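Local coordinates for acetone carboxylase alpha subunit (PDB 5M45), which is the alpha subunit of a multi-subunit, metal-containing carboxylase and belongs to the hydantoinase B/oxoprolinase family, at residues A[359-364]-A[411-415]; A[425-431]-A[463-468]; A[521-527]-A[614-620]; A[532-538]-A[606-612]. One frame throughout, in Å; residues are numbered along the deposited sequence.

Contact 1: residues A[359-364]-A[411-415]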
# COMPACT_ATOMS: atom_id res chain seq x y z
N MET A 359 -1.48 30.30 8.69
CA MET A 359 -1.26 31.25 9.77
C MET A 359 -1.49 32.69 9.31
O MET A 359 -2.19 33.47 10.02
CB MET A 359 0.13 31.12 10.39
CG MET A 359 0.37 32.17 11.46
SD MET A 359 2.05 32.65 11.70
CE MET A 359 2.48 33.35 10.14
N MET A 360 -0.94 33.07 8.16
CA MET A 360 -1.21 34.39 7.58
C MET A 360 -2.71 34.73 7.44
O MET A 360 -3.11 35.85 7.74
CB MET A 360 -0.54 34.57 6.21
CG MET A 360 0.99 34.58 6.22
SD MET A 360 1.73 34.30 4.57
CE MET A 360 1.35 35.76 3.80
N THR A 361 -3.51 33.77 6.98
CA THR A 361 -4.97 33.97 6.85
C THR A 361 -5.69 34.28 8.18
O THR A 361 -6.79 34.82 8.13
CB THR A 361 -5.72 32.78 6.18
OG1 THR A 361 -5.85 31.67 7.11
CG2 THR A 361 -5.08 32.35 4.84
N GLN A 362 -5.09 33.90 9.31
CA GLN A 362 -5.68 34.11 10.63
C GLN A 362 -5.26 35.44 11.31
O GLN A 362 -5.82 35.77 12.38
CB GLN A 362 -5.38 32.94 11.57
CG GLN A 362 -5.94 31.63 11.06
CD GLN A 362 -5.54 30.42 11.86
OE1 GLN A 362 -5.17 30.49 13.05
NE2 GLN A 362 -5.61 29.26 11.21
N THR A 363 -4.32 36.18 10.72
CA THR A 363 -3.76 37.38 11.35
C THR A 363 -3.48 38.55 10.36
O THR A 363 -3.98 39.69 10.57
CB THR A 363 -2.52 37.02 12.25
OG1 THR A 363 -2.05 38.18 12.95
CG2 THR A 363 -1.34 36.39 11.45
N LEU A 364 -2.74 38.31 9.27
CA LEU A 364 -2.37 39.38 8.32
C LEU A 364 -3.44 39.67 7.28
O LEU A 364 -3.80 40.83 7.06
CB LEU A 364 -1.06 39.03 7.56
CG LEU A 364 0.25 39.33 8.29
CD1 LEU A 364 1.40 38.72 7.55
CD2 LEU A 364 0.48 40.81 8.45
N LEU A 411 6.38 31.60 14.74
CA LEU A 411 6.19 32.69 13.79
C LEU A 411 5.15 33.71 14.28
O LEU A 411 5.29 34.90 14.01
CB LEU A 411 5.86 32.19 12.38
CG LEU A 411 6.76 31.01 11.88
CD1 LEU A 411 6.44 30.55 10.46
CD2 LEU A 411 8.26 31.26 11.97
N TRP A 412 4.13 33.26 15.03
CA TRP A 412 3.19 34.20 15.69
C TRP A 412 3.92 35.16 16.64
O TRP A 412 3.55 36.34 16.74
CB TRP A 412 2.16 33.47 16.56
CG TRP A 412 1.10 32.68 15.89
CD1 TRP A 412 1.16 31.35 15.57
CD2 TRP A 412 -0.24 33.12 15.53
NE1 TRP A 412 -0.05 30.94 15.02
CE2 TRP A 412 -0.92 32.01 15.00
CE3 TRP A 412 -0.91 34.34 15.63
CZ2 TRP A 412 -2.24 32.08 14.54
CZ3 TRP A 412 -2.22 34.43 15.19
CH2 TRP A 412 -2.89 33.29 14.66
N ARG A 413 4.94 34.67 17.36
CA ARG A 413 5.67 35.52 18.28
C ARG A 413 6.44 36.64 17.56
O ARG A 413 6.43 37.81 17.99
CB ARG A 413 6.63 34.71 19.17
CG ARG A 413 5.91 33.71 20.06
CD ARG A 413 6.77 33.23 21.26
NE ARG A 413 8.05 32.67 20.85
CZ ARG A 413 8.26 31.41 20.43
NH1 ARG A 413 7.28 30.50 20.36
NH2 ARG A 413 9.50 31.04 20.09
N GLY A 414 7.10 36.29 16.46
CA GLY A 414 7.80 37.32 15.68
C GLY A 414 6.88 38.39 15.13
O GLY A 414 7.13 39.59 15.30
N LEU A 415 5.81 37.95 14.46
CA LEU A 415 4.81 38.91 13.96
C LEU A 415 4.20 39.75 15.08
O LEU A 415 3.98 40.95 14.88
CB LEU A 415 3.68 38.23 13.16
CG LEU A 415 3.91 37.89 11.69
CD1 LEU A 415 2.73 37.06 11.14
CD2 LEU A 415 4.05 39.15 10.88

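Contact 2: residues A[425-431]-A[463-468]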
# COMPACT_ATOMS: atom_id res chain seq x y z
N LEU A 425 -2.23 46.27 19.40
CA LEU A 425 -2.21 45.30 20.53
C LEU A 425 -3.30 44.25 20.37
O LEU A 425 -3.11 43.10 20.79
CB LEU A 425 -2.40 46.00 21.89
CG LEU A 425 -1.47 47.16 22.25
CD1 LEU A 425 -1.75 47.59 23.69
CD2 LEU A 425 -0.03 46.76 22.05
N GLU A 426 -4.42 44.65 19.75
CA GLU A 426 -5.53 43.71 19.47
C GLU A 426 -5.13 42.47 18.64
O GLU A 426 -5.77 41.41 18.77
CB GLU A 426 -6.74 44.43 18.84
CG GLU A 426 -6.62 44.89 17.40
CD GLU A 426 -5.90 46.24 17.17
OE1 GLU A 426 -5.25 46.79 18.09
OE2 GLU A 426 -6.03 46.80 16.01
N GLU A 427 -4.10 42.60 17.80
CA GLU A 427 -3.65 41.53 16.90
C GLU A 427 -2.59 40.62 17.52
O GLU A 427 -2.31 39.55 16.97
CB GLU A 427 -3.08 42.10 15.60
CG GLU A 427 -4.06 42.95 14.79
CD GLU A 427 -5.17 42.17 14.09
OE1 GLU A 427 -5.21 40.91 14.18
OE2 GLU A 427 -6.03 42.81 13.39
N VAL A 428 -1.98 41.02 18.64
CA VAL A 428 -0.96 40.20 19.28
C VAL A 428 -1.54 38.81 19.67
O VAL A 428 -2.69 38.72 20.14
CB VAL A 428 -0.36 40.92 20.51
CG1 VAL A 428 0.46 39.99 21.39
CG2 VAL A 428 0.43 42.15 20.07
N ASN A 429 -0.74 37.75 19.47
CA ASN A 429 -1.12 36.40 19.89
C ASN A 429 0.18 35.63 20.14
O ASN A 429 1.05 35.56 19.24
CB ASN A 429 -1.99 35.75 18.82
CG ASN A 429 -2.57 34.40 19.23
OD1 ASN A 429 -1.84 33.46 19.55
ND2 ASN A 429 -3.90 34.29 19.18
N ALA A 430 0.34 35.11 21.36
CA ALA A 430 1.58 34.44 21.75
C ALA A 430 1.85 33.12 21.00
O ALA A 430 2.95 32.61 21.07
CB ALA A 430 1.59 34.21 23.24
N GLY A 431 0.83 32.57 20.31
CA GLY A 431 1.01 31.42 19.42
C GLY A 431 -0.00 30.30 19.60
O GLY A 431 -0.84 30.31 20.51
N THR A 463 -5.98 28.67 22.94
CA THR A 463 -5.30 29.64 22.06
C THR A 463 -4.36 30.55 22.86
O THR A 463 -4.50 30.72 24.08
CB THR A 463 -6.28 30.49 21.22
OG1 THR A 463 -6.96 31.44 22.06
CG2 THR A 463 -7.28 29.64 20.51
N GLY A 464 -3.37 31.11 22.16
CA GLY A 464 -2.44 32.05 22.77
C GLY A 464 -3.10 33.31 23.33
O GLY A 464 -4.04 33.84 22.74
N ALA A 465 -2.62 33.78 24.48
CA ALA A 465 -3.03 35.07 25.04
C ALA A 465 -2.65 36.25 24.14
O ALA A 465 -1.69 36.16 23.34
CB ALA A 465 -2.41 35.28 26.41
N THR A 466 -3.39 37.34 24.26
CA THR A 466 -3.08 38.57 23.52
C THR A 466 -2.47 39.63 24.45
O THR A 466 -2.31 39.40 25.66
CB THR A 466 -4.32 39.11 22.72
OG1 THR A 466 -5.15 39.97 23.54
CG2 THR A 466 -5.15 37.93 22.15
N ALA A 467 -2.13 40.80 23.89
CA ALA A 467 -1.62 41.91 24.69
C ALA A 467 -2.72 42.66 25.47
O ALA A 467 -2.42 43.53 26.27
CB ALA A 467 -0.84 42.87 23.83
N VAL A 468 -3.98 42.26 25.24
CA VAL A 468 -5.18 42.93 25.77
C VAL A 468 -6.08 42.03 26.63
O VAL A 468 -6.83 42.53 27.46
CB VAL A 468 -5.96 43.47 24.52
CG1 VAL A 468 -7.36 43.89 24.84
CG2 VAL A 468 -5.19 44.66 23.95
O HOH W 1 -6.82 40.75 21.51

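Contact 3: residues A[521-527]-A[614-620]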
# COMPACT_ATOMS: atom_id res chain seq x y z
N GLU A 521 -10.21 17.83 28.92
CA GLU A 521 -9.91 16.41 29.04
C GLU A 521 -11.20 15.61 29.07
O GLU A 521 -12.25 16.11 29.50
CB GLU A 521 -9.07 16.10 30.28
CG GLU A 521 -9.74 16.47 31.58
CD GLU A 521 -8.80 16.51 32.78
OE1 GLU A 521 -9.02 17.35 33.72
OE2 GLU A 521 -7.85 15.68 32.83
N SER A 522 -11.11 14.38 28.58
CA SER A 522 -12.21 13.42 28.68
C SER A 522 -11.69 12.07 29.18
O SER A 522 -10.62 11.63 28.75
CB SER A 522 -12.93 13.26 27.32
OG SER A 522 -12.08 12.77 26.26
N LEU A 523 -12.44 11.43 30.10
CA LEU A 523 -12.14 10.08 30.55
C LEU A 523 -13.04 9.13 29.79
O LEU A 523 -14.28 9.27 29.85
CB LEU A 523 -12.40 9.91 32.06
CG LEU A 523 -12.09 8.54 32.69
CD1 LEU A 523 -10.67 8.15 32.43
CD2 LEU A 523 -12.36 8.49 34.18
N ARG A 524 -12.43 8.16 29.12
CA ARG A 524 -13.15 7.11 28.37
C ARG A 524 -13.05 5.74 29.06
O ARG A 524 -11.98 5.38 29.59
CB ARG A 524 -12.61 6.96 26.96
CG ARG A 524 -12.31 8.28 26.22
CD ARG A 524 -13.46 9.27 26.20
NE ARG A 524 -13.13 10.27 25.19
CZ ARG A 524 -13.35 10.17 23.88
NH1 ARG A 524 -13.99 9.14 23.35
NH2 ARG A 524 -12.91 11.13 23.07
N MET A 525 -14.14 4.99 28.99
CA MET A 525 -14.17 3.58 29.38
C MET A 525 -14.46 2.76 28.13
O MET A 525 -15.40 3.05 27.39
CB MET A 525 -15.24 3.31 30.44
CG MET A 525 -15.13 1.91 31.06
SD MET A 525 -16.22 1.53 32.49
CE MET A 525 -17.75 1.28 31.59
N VAL A 526 -13.67 1.71 27.90
CA VAL A 526 -13.91 0.79 26.76
C VAL A 526 -15.24 0.04 26.97
O VAL A 526 -15.52 -0.47 28.06
CB VAL A 526 -12.71 -0.15 26.57
CG1 VAL A 526 -12.93 -1.10 25.40
CG2 VAL A 526 -11.42 0.65 26.32
N TRP A 527 -16.06 -0.03 25.92
CA TRP A 527 -17.41 -0.58 26.04
C TRP A 527 -17.98 -1.10 24.68
O TRP A 527 -18.12 -0.32 23.72
CB TRP A 527 -18.35 0.49 26.63
CG TRP A 527 -19.76 -0.01 26.78
CD1 TRP A 527 -20.85 0.28 25.99
CD2 TRP A 527 -20.20 -0.94 27.75
NE1 TRP A 527 -21.95 -0.42 26.43
CE2 TRP A 527 -21.58 -1.19 27.50
CE3 TRP A 527 -19.56 -1.64 28.78
CZ2 TRP A 527 -22.33 -2.06 28.30
CZ3 TRP A 527 -20.30 -2.50 29.57
CH2 TRP A 527 -21.68 -2.73 29.30
N ASP A 614 -12.97 -4.23 27.51
CA ASP A 614 -14.10 -3.56 28.15
C ASP A 614 -13.83 -3.34 29.65
O ASP A 614 -13.27 -4.22 30.33
CB ASP A 614 -15.41 -4.34 27.98
CG ASP A 614 -16.11 -4.09 26.63
OD1 ASP A 614 -15.48 -3.55 25.67
OD2 ASP A 614 -17.32 -4.51 26.52
N TYR A 615 -14.20 -2.14 30.11
CA TYR A 615 -14.02 -1.60 31.47
C TYR A 615 -12.61 -1.00 31.76
O TYR A 615 -12.41 -0.44 32.83
CB TYR A 615 -14.46 -2.60 32.57
CG TYR A 615 -15.94 -2.97 32.51
CD1 TYR A 615 -16.89 -2.19 33.11
CD2 TYR A 615 -16.36 -4.17 31.91
CE1 TYR A 615 -18.23 -2.54 33.13
CE2 TYR A 615 -17.70 -4.56 31.90
CZ TYR A 615 -18.64 -3.72 32.51
OH TYR A 615 -19.98 -4.03 32.54
N ASP A 616 -11.69 -1.08 30.81
CA ASP A 616 -10.41 -0.35 30.88
C ASP A 616 -10.62 1.16 30.64
O ASP A 616 -11.65 1.57 30.03
CB ASP A 616 -9.37 -0.90 29.88
CG ASP A 616 -8.84 -2.29 30.24
OD1 ASP A 616 -9.16 -2.87 31.31
OD2 ASP A 616 -8.03 -2.83 29.41
N LEU A 617 -9.67 1.98 31.13
CA LEU A 617 -9.76 3.45 31.06
C LEU A 617 -8.65 4.07 30.24
O LEU A 617 -7.53 3.57 30.25
CB LEU A 617 -9.72 4.04 32.47
CG LEU A 617 -10.84 3.70 33.44
CD1 LEU A 617 -10.56 4.33 34.80
CD2 LEU A 617 -12.21 4.12 32.92
N TYR A 618 -8.98 5.17 29.57
CA TYR A 618 -8.03 5.96 28.75
C TYR A 618 -8.36 7.44 28.97
O TYR A 618 -9.53 7.84 28.81
CB TYR A 618 -8.22 5.56 27.26
CG TYR A 618 -7.32 6.22 26.20
CD1 TYR A 618 -7.41 7.58 25.88
CD2 TYR A 618 -6.41 5.44 25.46
CE1 TYR A 618 -6.61 8.16 24.91
CE2 TYR A 618 -5.60 6.02 24.48
CZ TYR A 618 -5.71 7.38 24.20
OH TYR A 618 -4.93 7.97 23.21
N LEU A 619 -7.34 8.25 29.34
CA LEU A 619 -7.50 9.72 29.48
C LEU A 619 -7.09 10.44 28.19
O LEU A 619 -5.94 10.36 27.81
CB LEU A 619 -6.69 10.26 30.67
CG LEU A 619 -6.75 11.78 30.91
CD1 LEU A 619 -8.14 12.19 31.35
CD2 LEU A 619 -5.73 12.25 31.95
N ASN A 620 -8.02 11.14 27.55
CA ASN A 620 -7.73 12.04 26.42
C ASN A 620 -7.53 13.49 26.90
O ASN A 620 -8.47 14.12 27.40
CB ASN A 620 -8.88 12.01 25.38
CG ASN A 620 -8.40 12.34 23.96
OD1 ASN A 620 -7.27 12.09 23.62
ND2 ASN A 620 -9.29 12.91 23.14

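Contact 4: residues A[532-538]-A[606-612]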
# COMPACT_ATOMS: atom_id res chain seq x y z
N TRP A 532 -9.59 -5.43 20.81
CA TRP A 532 -9.41 -4.00 20.72
C TRP A 532 -7.97 -3.57 21.16
O TRP A 532 -7.38 -4.20 22.07
CB TRP A 532 -10.49 -3.30 21.57
CG TRP A 532 -10.61 -1.81 21.31
CD1 TRP A 532 -10.27 -0.80 22.15
CD2 TRP A 532 -11.12 -1.19 20.12
NE1 TRP A 532 -10.51 0.40 21.56
CE2 TRP A 532 -11.04 0.19 20.31
CE3 TRP A 532 -11.66 -1.68 18.93
CZ2 TRP A 532 -11.44 1.10 19.33
CZ3 TRP A 532 -12.06 -0.78 17.95
CH2 TRP A 532 -11.95 0.60 18.17
N THR A 533 -7.44 -2.53 20.51
CA THR A 533 -6.15 -1.88 20.89
C THR A 533 -6.29 -0.35 20.88
O THR A 533 -7.17 0.18 20.20
CB THR A 533 -4.98 -2.22 19.95
OG1 THR A 533 -5.30 -1.79 18.61
CG2 THR A 533 -4.69 -3.71 19.98
N MET A 534 -5.46 0.35 21.68
CA MET A 534 -5.38 1.82 21.65
C MET A 534 -3.94 2.31 21.84
O MET A 534 -3.07 1.57 22.32
CB MET A 534 -6.31 2.46 22.71
CG MET A 534 -7.76 1.94 22.70
SD MET A 534 -8.90 2.75 23.84
CE MET A 534 -9.00 4.41 23.13
N PHE A 535 -3.70 3.56 21.49
CA PHE A 535 -2.40 4.21 21.68
C PHE A 535 -2.55 5.74 21.80
O PHE A 535 -3.63 6.30 21.57
CB PHE A 535 -1.37 3.79 20.61
CG PHE A 535 -1.73 4.16 19.17
CD1 PHE A 535 -2.59 3.36 18.40
CD2 PHE A 535 -1.16 5.29 18.57
CE1 PHE A 535 -2.89 3.67 17.08
CE2 PHE A 535 -1.46 5.62 17.26
CZ PHE A 535 -2.31 4.82 16.52
N PHE A 536 -1.46 6.36 22.25
CA PHE A 536 -1.37 7.82 22.49
C PHE A 536 -0.42 8.47 21.49
O PHE A 536 0.59 7.86 21.09
CB PHE A 536 -0.82 8.08 23.94
CG PHE A 536 -1.74 7.65 25.06
CD1 PHE A 536 -1.73 6.35 25.54
CD2 PHE A 536 -2.59 8.55 25.65
CE1 PHE A 536 -2.58 5.94 26.58
CE2 PHE A 536 -3.45 8.16 26.70
CZ PHE A 536 -3.45 6.84 27.16
N MET A 537 -0.70 9.71 21.12
CA MET A 537 0.17 10.50 20.22
C MET A 537 0.04 12.00 20.49
O MET A 537 -1.00 12.59 20.25
CB MET A 537 -0.15 10.21 18.73
CG MET A 537 0.80 10.87 17.72
SD MET A 537 2.55 10.51 17.95
CE MET A 537 3.32 12.10 18.30
N GLY A 538 1.14 12.60 20.97
CA GLY A 538 1.24 14.04 21.30
C GLY A 538 2.60 14.37 21.92
O GLY A 538 3.44 13.48 22.14
N ILE A 606 3.72 9.32 23.56
CA ILE A 606 3.73 8.58 22.29
C ILE A 606 3.89 7.09 22.57
O ILE A 606 4.83 6.68 23.26
CB ILE A 606 4.91 8.95 21.37
CG1 ILE A 606 4.87 10.40 21.03
CG2 ILE A 606 4.83 8.11 20.07
CD1 ILE A 606 6.08 10.88 20.22
N THR A 607 2.96 6.29 22.05
CA THR A 607 3.03 4.84 22.15
C THR A 607 2.57 4.17 20.84
O THR A 607 1.98 4.83 19.99
CB THR A 607 2.16 4.28 23.31
OG1 THR A 607 0.78 4.54 23.06
CG2 THR A 607 2.56 4.84 24.67
N THR A 608 2.87 2.88 20.70
CA THR A 608 2.28 2.04 19.67
C THR A 608 1.15 1.23 20.31
O THR A 608 1.04 1.16 21.55
CB THR A 608 3.31 1.08 19.02
OG1 THR A 608 3.97 0.28 20.03
CG2 THR A 608 4.35 1.90 18.26
N GLU A 609 0.34 0.60 19.47
CA GLU A 609 -0.88 -0.08 19.91
C GLU A 609 -0.66 -1.11 21.05
O GLU A 609 0.32 -1.86 21.04
CB GLU A 609 -1.70 -0.64 18.72
CG GLU A 609 -1.21 -1.91 18.05
CD GLU A 609 -2.08 -2.33 16.83
OE1 GLU A 609 -1.48 -2.68 15.78
OE2 GLU A 609 -3.33 -2.33 16.89
N GLU A 610 -1.58 -1.07 22.02
CA GLU A 610 -1.57 -1.98 23.18
C GLU A 610 -2.99 -2.53 23.39
O GLU A 610 -3.97 -1.82 23.15
CB GLU A 610 -1.03 -1.17 24.39
CG GLU A 610 -1.33 -1.62 25.80
CD GLU A 610 -0.63 -0.73 26.83
OE1 GLU A 610 -1.32 0.01 27.61
OE2 GLU A 610 0.63 -0.73 26.84
N MET A 611 -3.10 -3.80 23.81
CA MET A 611 -4.41 -4.45 24.05
C MET A 611 -5.20 -3.71 25.16
O MET A 611 -4.64 -3.41 26.22
CB MET A 611 -4.23 -5.93 24.41
CG MET A 611 -3.68 -6.78 23.26
SD MET A 611 -3.28 -8.45 23.71
CE MET A 611 -1.70 -8.20 24.46
N PHE A 612 -6.46 -3.40 24.88
CA PHE A 612 -7.41 -2.92 25.88
C PHE A 612 -8.68 -3.82 25.82
O PHE A 612 -9.06 -4.35 24.74
CB PHE A 612 -7.87 -1.46 25.61
CG PHE A 612 -6.90 -0.37 26.04
CD1 PHE A 612 -5.68 -0.19 25.38
CD2 PHE A 612 -7.26 0.56 27.01
CE1 PHE A 612 -4.81 0.82 25.74
CE2 PHE A 612 -6.38 1.59 27.39
CZ PHE A 612 -5.15 1.71 26.76
O HOH W 2 -10.70 -6.10 23.48
O HOH W 3 -0.70 2.35 24.11

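Contact 1: residues A[359-364]-A[411-415]
M359 lies over one face of the W412 indole, the two side chains sliding past each other in opposite directions. M359 SD stands 4.2 Å from the centroid of the W412 five-membered ring, only 8° off the normal, a Met-aromatic contact. M359 CG covers the same face nearer the rim, 3.8 Å from W412 CE2. With CG anti to the backbone N (chi1 177°) the M359 chain runs out across the indole, then bends at chi3 and turns its methyl aside.

M359 CE meets L415 CD1 tip to tip at 3.9 Å, and M359 SD touches L411 CB. L415 CD1 also receives T363 CG2 and, from L364, CD1 at 4.2 Å.

A polar atom lies at the ring's edge: Q362 OE1 is in the indole plane, 3.7 Å from W412 CZ2, with the amide turned 52° from the ring. T363 CB approaches W412 CZ3 nearby. Q362 NE2 is bonded to I478 O, and T363 OG1 to Y419 OH, which probably helps fix both side chains.

No hydrogen bond crosses this buried seam between helix 349-361, with the turn after it, and helix 401-422; strands 313-324 and 330-333 pack on L411, and L415 rests on W330.

Contact 2: residues A[425-431]-A[463-468]
The N429 amide is the flat side chain of this contact, set against the backbone of G464: its OD1 lies 3.6 Å from G464 CA and its ND2 3.6 Å from G464 O. In the plane of its own carbonyl, OD1 accepts from G431 N at 2.9 Å, closing an Asx turn, while ND2 is bonded to a polar side chain on a chain of another protein. Both ends of the amide are therefore held, which should fix its rotation. The G464 backbone packs closely here, with G431 O 3.1 Å from G464 N.

One backbone hydrogen bond joins the segments, from A430 N to A465 O (3.0 Å), entering nearly along the C=O axis. N429 CA adds a CA-H...O contact to the same oxygen. Further along, T466 CA makes a similar contact to V428 O.

T466 OG1 takes the position between the backbone N and carbonyl carbon (chi1 87°), from which it accepts from V468 N at 3.1 Å in an ST turn. A water links this hydroxyl to E426 O, bridging the two segments.

At the other end the packing is apolar. A467 CB touches both L425 CB and V428 CB, 3.9 Å from the latter, and V468 CG2 presses on L425 CB at 3.7 Å.

Outward from the contact, the E426 and E427 carboxylates pair with basic side chains of a second such chain. A 3-10 turn with the loop after it, shaped by the Asx turn, thus meets a second loop, 463-468, shaped by the ST turn, in a buried loop-loop contact at a subunit interface.

Contact 3: residues A[521-527]-A[614-620]
W527 and Y615 are brought together by different first torsions: W527 CG lies anti to the backbone N (chi1 -180°), whereas Y615 CG lies anti to the carbonyl carbon (chi1 -61°). The side chains run side by side in the same direction, and the indole turns an edge to the tyrosine face in an offset edge-to-face pair with centroids 5.6 Å apart and planes at 82°. W527 CZ3 approaches Y615 CZ to 3.6 Å. M525 runs alongside the same tyrosine, its SD 3.8 Å from Y615 CD1 in an oblique Met-aromatic contact.

R524 folds back so that its NE donates to S522 OG at 2.9 Å, in the guanidinium plane and nearly straight. Its NH2 passes N620 ND2, and E457 OE1 gathers that NH2, S522 OG and N620 ND2, while E495 takes NH1.

Backbone bonds pair S522 with N620 and R524 with Y618 in both directions, for instance R524 N to Y618 O at 2.9 Å. Past the last strand pair, V526 N still reaches D616 O, and Y615 N donates to V526 O at 3.0 Å.

L523, M525, L617 and L619 share one face, with M525 CB 4.0 Å from L617 CD2; M525 and L617 pack on helix 567-573. S522, R524, Y618 and N620 share the other. These are neighbouring strands of an antiparallel beta-sheet, in which 520-526 lies between 497-504 and 617-621.

Contact 4: residues A[532-538]-A[606-612]
M534 crosses F612 at about a right angle and covers one face of its ring. M534 CB packs 3.8 Å from F612 CE1, towards the rim, while M534 SD stands 4.4 Å from the F612 centroid, 16° off the normal: a Met-aromatic contact. The same sulfur lies in the plane of the W532 indole, at its edge, and takes a weak hydrogen bond from W532 NE1.

T533 and E609 meet obliquely on the other side of the strand. T533 OG1 donates to E609 OE2 at 2.7 Å, using the anti lone pair of that oxygen; E609 OE1 is held by S307 of the second subunit, so both carboxylate oxygens are engaged.

The backbones form an antiparallel pair at the margin of a four-stranded sheet, where 532-535 lies between 440-442 and 610-612. M534 and E610 exchange two bonds, M534 N reaching E610 O at 3.0 Å. F612 N binds W532 O from above the carbonyl plane.

Beyond the strands T607 lies alongside F536, its hydroxyl turned back over its own main chain (chi1 64°). There T607 OG1 accepts from F536 N at 3.0 Å and sits at the edge of the F536 ring. A water joins that hydroxyl to M534 O. M537 and I606 run side by side in the same direction, M537 CE 3.6 Å from I606 CG1.

The four contacts form two touching pairs. Contacts 1 and 2 have centres 10 Å apart: W412 CB of contact 1 packs against N429 O and G431 CA of contact 2, and R413 CG lies 3.3 Å from A430 O. Contacts 3 and 4 have centres 12 Å apart; contact 3 pairs strands 520-526 and 617-621 of one sheet, contact 4 strands 532-535 and 610-612 of another, which fall between them in sequence. Y618 OH probably bonds F535 O (2.7 Å). Contacts 1 and 4 lie on opposite sides of the chain's centre, nearest atoms about 17 Å apart. The M537 side chain of contact 4 is about 13 Å from the manganese ion held by H150, D153 and H175.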